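Local coordinates for protein geranylgeranyl pyrophosphate synthase (PDB 3LMD) that probably builds isoprenyl diphosphate chains by metal-dependent condensation of isoprenoid units, at residues Thr193-Ile196 with Arg197-Gly201; Val232-Ile235 with Phe236-Asp240; Ala313-Glu316 with Val317-Tyr320. All blocks are in the same frame, centred on the assembly; numbering follows the deposited sequence.

Overall arrangement
Following the chain from its N terminus, contact 1 comes first, on helix 188-214, then contact 2 on helix 219-246, the next helix along, and finally contact 3 on helix 309-328. Each joins successive turns of a single helix, so none closes a long loop; they run in series, and none nests or crosses. In space the three helices pack side by side with contact 2 at the corner, its centre about 10 Å from those of the other two, which lie about 15 Å apart. Ile196 and Met234 pack between contacts 1 and 2, Ile238 and Val317 between contacts 2 and 3. Tyr320 also reaches past Met234 to Thr193, joining the outer pair directly.

Contact 1 of 3, residues Thr193-Ile196 with Arg197-Gly201; sequences TNVI and REKTG
Ile196 and Gly201 meet in a wide pi-type turn within helix 188-214, a local contact between successive turns, packed between helices 159-181 and 219-246. The carbonyl of Ile196 takes two N-H groups at once: Thr200 N at 2.9 Å from Ile196 O, and Gly201 N at 3.0 Å from the same oxygen. At the widening Thr200 departs from regular helix, with phi -121°. Ahead of the bulge, ordinary i to i+4 bonds hold, such as Lys199 N to Val195 O. Lys199 and Thr200 form the Lys-Thr pair familiar in trans-prenyltransferases, where it lies near the first aspartate-rich motif; here the Lys199 side chain comes within about 4 Å of that of Asp115, a calcium ligand of this protein, though no ion is bound to this chain here. The lysine runs alongside Val195, its CD 3.8 Å from Val195 CG1, before its NZ forms a salt bridge with Glu179. On another side of the helix, Arg197 bends at chi3 (48°) back toward Asn194 in the preceding turn. Asn194 OD1 sits at the edge of the guanidinium, in its plane and 3.5 Å from Arg197 NH2, with the amide turned 79° to it. The same NH2 makes a weak, bent hydrogen bond within a salt bridge to Glu198 OE2, while Glu198 OE1 forms a salt bridge with Arg178.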
loop_
_atom_site.group_PDB
_atom_site.type_symbol
_atom_site.label_atom_id
_atom_site.label_comp_id
_atom_site.label_asym_id
_atom_site.label_seq_id
_atom_site.Cartn_x
_atom_site.Cartn_y
_atom_site.Cartn_z
ATOM N N THR A 193 -23.170 -9.035 -1.198
ATOM C CA THR A 193 -23.088 -8.843 0.254
ATOM C C THR A 193 -21.632 -8.868 0.731
ATOM O O THR A 193 -21.225 -8.031 1.562
ATOM C CB THR A 193 -23.894 -9.908 1.018
ATOM O OG1 THR A 193 -25.275 -9.758 0.694
ATOM C CG2 THR A 193 -23.716 -9.744 2.553
ATOM N N ASN A 194 -20.859 -9.813 0.213
ATOM C CA ASN A 194 -19.435 -9.941 0.575
ATOM C C ASN A 194 -18.632 -8.735 0.141
ATOM O O ASN A 194 -17.791 -8.248 0.880
ATOM C CB ASN A 194 -18.816 -11.192 -0.062
ATOM C CG ASN A 194 -19.303 -12.473 0.575
ATOM O OD1 ASN A 194 -19.674 -12.487 1.727
ATOM N ND2 ASN A 194 -19.309 -13.548 -0.183
ATOM N N VAL A 195 -18.877 -8.259 -1.081
ATOM C CA VAL A 195 -18.212 -7.053 -1.538
ATOM C C VAL A 195 -18.445 -5.857 -0.605
ATOM O O VAL A 195 -17.481 -5.189 -0.222
ATOM C CB VAL A 195 -18.576 -6.689 -2.977
ATOM C CG1 VAL A 195 -18.007 -5.295 -3.310
ATOM C CG2 VAL A 195 -18.002 -7.758 -3.948
ATOM N N ILE A 196 -19.700 -5.590 -0.231
ATOM C CA ILE A 196 -19.989 -4.445 0.649
ATOM C C ILE A 196 -19.403 -4.636 2.048
ATOM O O ILE A 196 -18.807 -3.715 2.596
ATOM C CB ILE A 196 -21.495 -4.156 0.764
ATOM C CG1 ILE A 196 -22.103 -3.980 -0.625
ATOM C CG2 ILE A 196 -21.737 -2.913 1.647
ATOM C CD1 ILE A 196 -21.413 -2.962 -1.454
ATOM N N ARG A 197 -19.546 -5.827 2.607
ATOM C CA ARG A 197 -18.964 -6.111 3.940
ATOM C C ARG A 197 -17.456 -5.809 3.944
ATOM O O ARG A 197 -16.929 -5.202 4.889
ATOM C CB ARG A 197 -19.189 -7.575 4.326
ATOM C CG ARG A 197 -18.668 -7.950 5.715
ATOM C CD ARG A 197 -18.903 -9.463 6.028
ATOM N NE ARG A 197 -18.464 -10.311 4.915
ATOM C CZ ARG A 197 -17.205 -10.688 4.699
ATOM N NH1 ARG A 197 -16.238 -10.305 5.534
ATOM N NH2 ARG A 197 -16.910 -11.442 3.639
ATOM N N GLU A 198 -16.753 -6.246 2.893
ATOM C CA GLU A 198 -15.290 -6.070 2.814
ATOM C C GLU A 198 -14.831 -4.679 2.401
ATOM O O GLU A 198 -13.944 -4.098 3.027
ATOM C CB GLU A 198 -14.665 -7.110 1.872
ATOM C CG GLU A 198 -14.849 -8.531 2.410
ATOM C CD GLU A 198 -14.606 -9.587 1.341
ATOM O OE1 GLU A 198 -14.604 -9.241 0.149
ATOM O OE2 GLU A 198 -14.457 -10.767 1.698
ATOM N N LYS A 199 -15.429 -4.146 1.347
ATOM C CA LYS A 199 -15.040 -2.832 0.842
ATOM C C LYS A 199 -15.452 -1.692 1.734
ATOM O O LYS A 199 -14.762 -0.657 1.768
ATOM C CB LYS A 199 -15.670 -2.550 -0.536
ATOM C CG LYS A 199 -14.989 -3.192 -1.713
ATOM C CD LYS A 199 -15.418 -2.495 -3.046
ATOM C CE LYS A 199 -14.825 -1.096 -3.226
ATOM N NZ LYS A 199 -15.224 -0.523 -4.584
ATOM N N THR A 200 -16.594 -1.831 2.406
ATOM C CA THR A 200 -17.174 -0.705 3.170
ATOM C C THR A 200 -17.369 -0.976 4.672
ATOM O O THR A 200 -17.009 -0.145 5.521
ATOM C CB THR A 200 -18.562 -0.297 2.614
ATOM O OG1 THR A 200 -18.441 0.098 1.240
ATOM C CG2 THR A 200 -19.150 0.866 3.418
ATOM N N GLY A 201 -17.975 -2.111 5.007
ATOM C CA GLY A 201 -18.316 -2.368 6.419
ATOM C C GLY A 201 -17.089 -2.445 7.313
ATOM O O GLY A 201 -17.103 -1.923 8.452
#

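Contact 2 of 3, residues Val232-Ile235 with Phe236-Asp240; sequences VGMI and FQIVD
Four i to i+4 backbone bonds of helix 219-246, from Phe236 N to Val232 O (2.8 Å) on to Val239 N to Ile235 O, link the two halves; the one from Gln237 N to Gly233 O is stretched to 3.3 Å. The side chains of the first pair meet in a CH-pi contact: Val232 CG1 stands over one face of the Phe236 ring, 3.6 Å from its centroid and 24° off the normal, displaced toward CE2 and CZ. With chi1 at -73°, Phe236 CG lies beside its own backbone N, and the ring swings back over the preceding turn. Phe77 adds an edge-to-face contact to this ring. Ile235 and Val239 run side by side, CG2 of Ile235 4.0 Å from CG2 of Val239, on a flank covered by helix 335-349. Met234 doubles back at chi2 and chi3, bringing its CE to 4.2 Å from Ile238 CD1. Asp240 opens the second aspartate-rich motif of the family. Across the contact, then, side chains meet by apolar and CH-pi packing alone, and they also face helices 188-214, 309-328, 335-349 and 21-27, as expected of a central helix, while Gln237 turns its polar end to Asp241, and Asp240 to Ser22 and Gly20.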
loop_
_atom_site.group_PDB
_atom_site.type_symbol
_atom_site.label_atom_id
_atom_site.label_comp_id
_atom_site.label_asym_id
_atom_site.label_seq_id
_atom_site.Cartn_x
_atom_site.Cartn_y
_atom_site.Cartn_z
ATOM N N VAL A 232 -23.925 -0.927 10.301
ATOM C CA VAL A 232 -24.207 0.376 9.723
ATOM C C VAL A 232 -23.599 0.538 8.314
ATOM O O VAL A 232 -24.222 1.113 7.419
ATOM C CB VAL A 232 -23.695 1.488 10.650
ATOM C CG1 VAL A 232 -23.251 2.698 9.854
ATOM C CG2 VAL A 232 -24.785 1.839 11.620
ATOM N N GLY A 233 -22.402 0.024 8.123
ATOM C CA GLY A 233 -21.780 0.028 6.760
ATOM C C GLY A 233 -22.689 -0.655 5.750
ATOM O O GLY A 233 -22.846 -0.173 4.614
ATOM N N MET A 234 -23.264 -1.802 6.133
ATOM C CA MET A 234 -24.213 -2.500 5.244
ATOM C C MET A 234 -25.444 -1.637 4.962
ATOM O O MET A 234 -25.881 -1.514 3.817
ATOM C CB MET A 234 -24.634 -3.869 5.837
ATOM C CG MET A 234 -23.477 -4.883 6.082
ATOM S SD MET A 234 -22.600 -5.399 4.536
ATOM C CE MET A 234 -24.068 -5.574 3.402
ATOM N N ILE A 235 -26.026 -1.062 6.015
ATOM C CA ILE A 235 -27.194 -0.207 5.872
ATOM C C ILE A 235 -26.902 0.955 4.934
ATOM O O ILE A 235 -27.680 1.215 4.011
ATOM C CB ILE A 235 -27.671 0.296 7.238
ATOM C CG1 ILE A 235 -28.210 -0.877 8.071
ATOM C CG2 ILE A 235 -28.718 1.424 7.095
ATOM C CD1 ILE A 235 -28.450 -0.469 9.568
ATOM N N PHE A 236 -25.775 1.643 5.130
ATOM C CA PHE A 236 -25.455 2.802 4.262
ATOM C C PHE A 236 -25.471 2.431 2.784
ATOM O O PHE A 236 -26.027 3.149 1.967
ATOM C CB PHE A 236 -24.063 3.388 4.590
ATOM C CG PHE A 236 -24.009 4.168 5.890
ATOM C CD1 PHE A 236 -25.158 4.582 6.516
ATOM C CD2 PHE A 236 -22.793 4.499 6.464
ATOM C CE1 PHE A 236 -25.107 5.301 7.717
ATOM C CE2 PHE A 236 -22.741 5.212 7.658
ATOM C CZ PHE A 236 -23.903 5.610 8.276
ATOM N N GLN A 237 -24.793 1.338 2.442
ATOM C CA GLN A 237 -24.621 0.980 1.040
ATOM C C GLN A 237 -25.937 0.454 0.420
ATOM O O GLN A 237 -26.250 0.776 -0.711
ATOM C CB GLN A 237 -23.526 -0.082 0.887
ATOM C CG GLN A 237 -23.196 -0.347 -0.587
ATOM C CD GLN A 237 -22.673 0.917 -1.264
ATOM O OE1 GLN A 237 -21.603 1.391 -0.918
ATOM N NE2 GLN A 237 -23.454 1.496 -2.190
ATOM N N ILE A 238 -26.679 -0.386 1.141
ATOM C CA ILE A 238 -27.923 -0.880 0.580
ATOM C C ILE A 238 -28.921 0.274 0.408
ATOM O O ILE A 238 -29.614 0.366 -0.613
ATOM C CB ILE A 238 -28.547 -2.009 1.434
ATOM C CG1 ILE A 238 -27.571 -3.200 1.509
ATOM C CG2 ILE A 238 -29.888 -2.476 0.753
ATOM C CD1 ILE A 238 -27.935 -4.235 2.514
ATOM N N VAL A 239 -28.988 1.167 1.395
ATOM C CA VAL A 239 -29.908 2.281 1.307
ATOM C C VAL A 239 -29.534 3.156 0.088
ATOM O O VAL A 239 -30.408 3.564 -0.682
ATOM C CB VAL A 239 -29.959 3.123 2.637
ATOM C CG1 VAL A 239 -30.614 4.492 2.379
ATOM C CG2 VAL A 239 -30.755 2.375 3.744
ATOM N N ASP A 240 -28.239 3.433 -0.088
ATOM C CA ASP A 240 -27.760 4.185 -1.263
ATOM C C ASP A 240 -28.190 3.493 -2.569
ATOM O O ASP A 240 -28.585 4.143 -3.562
ATOM C CB ASP A 240 -26.219 4.276 -1.262
ATOM C CG ASP A 240 -25.678 5.370 -0.351
ATOM O OD1 ASP A 240 -26.470 6.168 0.189
ATOM O OD2 ASP A 240 -24.440 5.438 -0.190
#

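Contact 3 of 3, residues Ala313-Glu316 with Val317-Tyr320; sequences ALDE and VYRY
Glu316 reaches forward along helix 309-328 to meet both Arg319 and Tyr320. Its CB lies 3.2 Å from Val317 N. From there the chain leaves with CG anti to the backbone N (chi1 -175°), and CG comes 3.8 Å from Tyr320 CE2. A bend at chi2 then turns CD alongside Arg319, at the edge of its guanidinium. At the tip the two oxygens take separate nitrogens: Glu316 OE1 accepts from Arg319 NE at 3.0 Å, and Glu316 OE2 from Arg319 NH1 at 2.9 Å. Both bonds are nearly straight and lie in the guanidinium plane, yet they arrive from above the carboxylate, since the two groups are turned 55° apart. This is a side-on, two-pronged i to i+3 salt bridge in the all-alpha isoprenoid synthase fold; Arg319 is exposed, helix 267-274 lies against Glu316, and Val317 and Tyr320 pack on helix 219-246. A water gives a further bond to OE2 of Glu316, 2.7 Å away, and is also hydrogen-bonded to Tyr320 OH. Three bonds, two from Arg319 and one from the water, grip the carboxylate and limit its rotation. On another flank of the helix, Leu314 crosses the hydroxyl end of Tyr318, with its CG 3.5 Å from Tyr318 CZ, while the Leu314 carbonyl oxygen lies over one face of that ring. Asp315 OD1 stands 3.7 Å from Tyr318 CD2 and is hydrogen-bonded to Gln311.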
loop_
_atom_site.group_PDB
_atom_site.type_symbol
_atom_site.label_atom_id
_atom_site.label_comp_id
_atom_site.label_asym_id
_atom_site.label_seq_id
_atom_site.Cartn_x
_atom_site.Cartn_y
_atom_site.Cartn_z
ATOM N N ALA A 313 -35.006 -5.728 -0.756
ATOM C CA ALA A 313 -33.782 -5.013 -0.331
ATOM C C ALA A 313 -34.041 -4.266 0.964
ATOM O O ALA A 313 -33.185 -4.228 1.850
ATOM C CB ALA A 313 -33.312 -3.997 -1.442
ATOM N N LEU A 314 -35.226 -3.656 1.066
ATOM C CA LEU A 314 -35.578 -2.934 2.275
ATOM C C LEU A 314 -35.660 -3.872 3.476
ATOM O O LEU A 314 -35.234 -3.504 4.574
ATOM C CB LEU A 314 -36.890 -2.142 2.070
ATOM C CG LEU A 314 -37.462 -1.248 3.170
ATOM C CD1 LEU A 314 -36.405 -0.248 3.707
ATOM C CD2 LEU A 314 -38.724 -0.482 2.640
ATOM N N ASP A 315 -36.200 -5.079 3.289
ATOM C CA ASP A 315 -36.266 -6.041 4.400
ATOM C C ASP A 315 -34.870 -6.461 4.820
ATOM O O ASP A 315 -34.626 -6.748 5.987
ATOM C CB ASP A 315 -37.075 -7.293 4.022
ATOM C CG ASP A 315 -38.565 -6.984 3.895
ATOM O OD1 ASP A 315 -38.999 -5.959 4.448
ATOM O OD2 ASP A 315 -39.281 -7.746 3.242
ATOM N N GLU A 316 -33.943 -6.495 3.872
ATOM C CA GLU A 316 -32.532 -6.785 4.232
ATOM C C GLU A 316 -31.934 -5.619 5.048
ATOM O O GLU A 316 -31.252 -5.825 6.057
ATOM C CB GLU A 316 -31.731 -7.082 2.959
ATOM C CG GLU A 316 -30.298 -7.510 3.195
ATOM C CD GLU A 316 -30.180 -8.945 3.695
ATOM O OE1 GLU A 316 -31.174 -9.520 4.185
ATOM O OE2 GLU A 316 -29.073 -9.495 3.605
ATOM N N VAL A 317 -32.233 -4.391 4.643
ATOM C CA VAL A 317 -31.902 -3.208 5.480
ATOM C C VAL A 317 -32.457 -3.345 6.903
ATOM O O VAL A 317 -31.760 -3.067 7.901
ATOM C CB VAL A 317 -32.413 -1.895 4.857
ATOM C CG1 VAL A 317 -32.246 -0.710 5.853
ATOM C CG2 VAL A 317 -31.643 -1.578 3.557
ATOM N N TYR A 318 -33.698 -3.795 7.012
ATOM C CA TYR A 318 -34.305 -3.914 8.342
ATOM C C TYR A 318 -33.620 -4.968 9.185
ATOM O O TYR A 318 -33.545 -4.837 10.410
ATOM C CB TYR A 318 -35.794 -4.272 8.247
ATOM C CG TYR A 318 -36.660 -3.191 7.648
ATOM C CD1 TYR A 318 -36.332 -1.845 7.794
ATOM C CD2 TYR A 318 -37.849 -3.518 6.986
ATOM C CE1 TYR A 318 -37.143 -0.850 7.273
ATOM C CE2 TYR A 318 -38.665 -2.526 6.463
ATOM C CZ TYR A 318 -38.320 -1.202 6.609
ATOM O OH TYR A 318 -39.155 -0.222 6.085
ATOM N N ARG A 319 -33.165 -6.029 8.528
ATOM C CA ARG A 319 -32.474 -7.105 9.203
ATOM C C ARG A 319 -31.127 -6.602 9.776
ATOM O O ARG A 319 -30.757 -6.930 10.913
ATOM C CB ARG A 319 -32.242 -8.261 8.212
ATOM C CG ARG A 319 -31.574 -9.492 8.829
ATOM C CD ARG A 319 -31.459 -10.647 7.844
ATOM N NE ARG A 319 -30.387 -10.449 6.873
ATOM C CZ ARG A 319 -29.090 -10.619 7.128
ATOM N NH1 ARG A 319 -28.200 -10.443 6.158
ATOM N NH2 ARG A 319 -28.682 -10.978 8.342
ATOM N N TYR A 320 -30.399 -5.800 8.998
ATOM C CA TYR A 320 -29.168 -5.160 9.523
ATOM C C TYR A 320 -29.473 -4.143 10.603
ATOM O O TYR A 320 -28.686 -3.968 11.522
ATOM C CB TYR A 320 -28.369 -4.516 8.392
ATOM C CG TYR A 320 -27.682 -5.568 7.573
ATOM C CD1 TYR A 320 -26.645 -6.328 8.124
ATOM C CD2 TYR A 320 -28.033 -5.796 6.248
ATOM C CE1 TYR A 320 -25.996 -7.324 7.384
ATOM C CE2 TYR A 320 -27.379 -6.781 5.498
ATOM C CZ TYR A 320 -26.364 -7.540 6.071
ATOM O OH TYR A 320 -25.677 -8.510 5.335
HETATM O O HOH W 1 -26.781 -8.426 2.607
#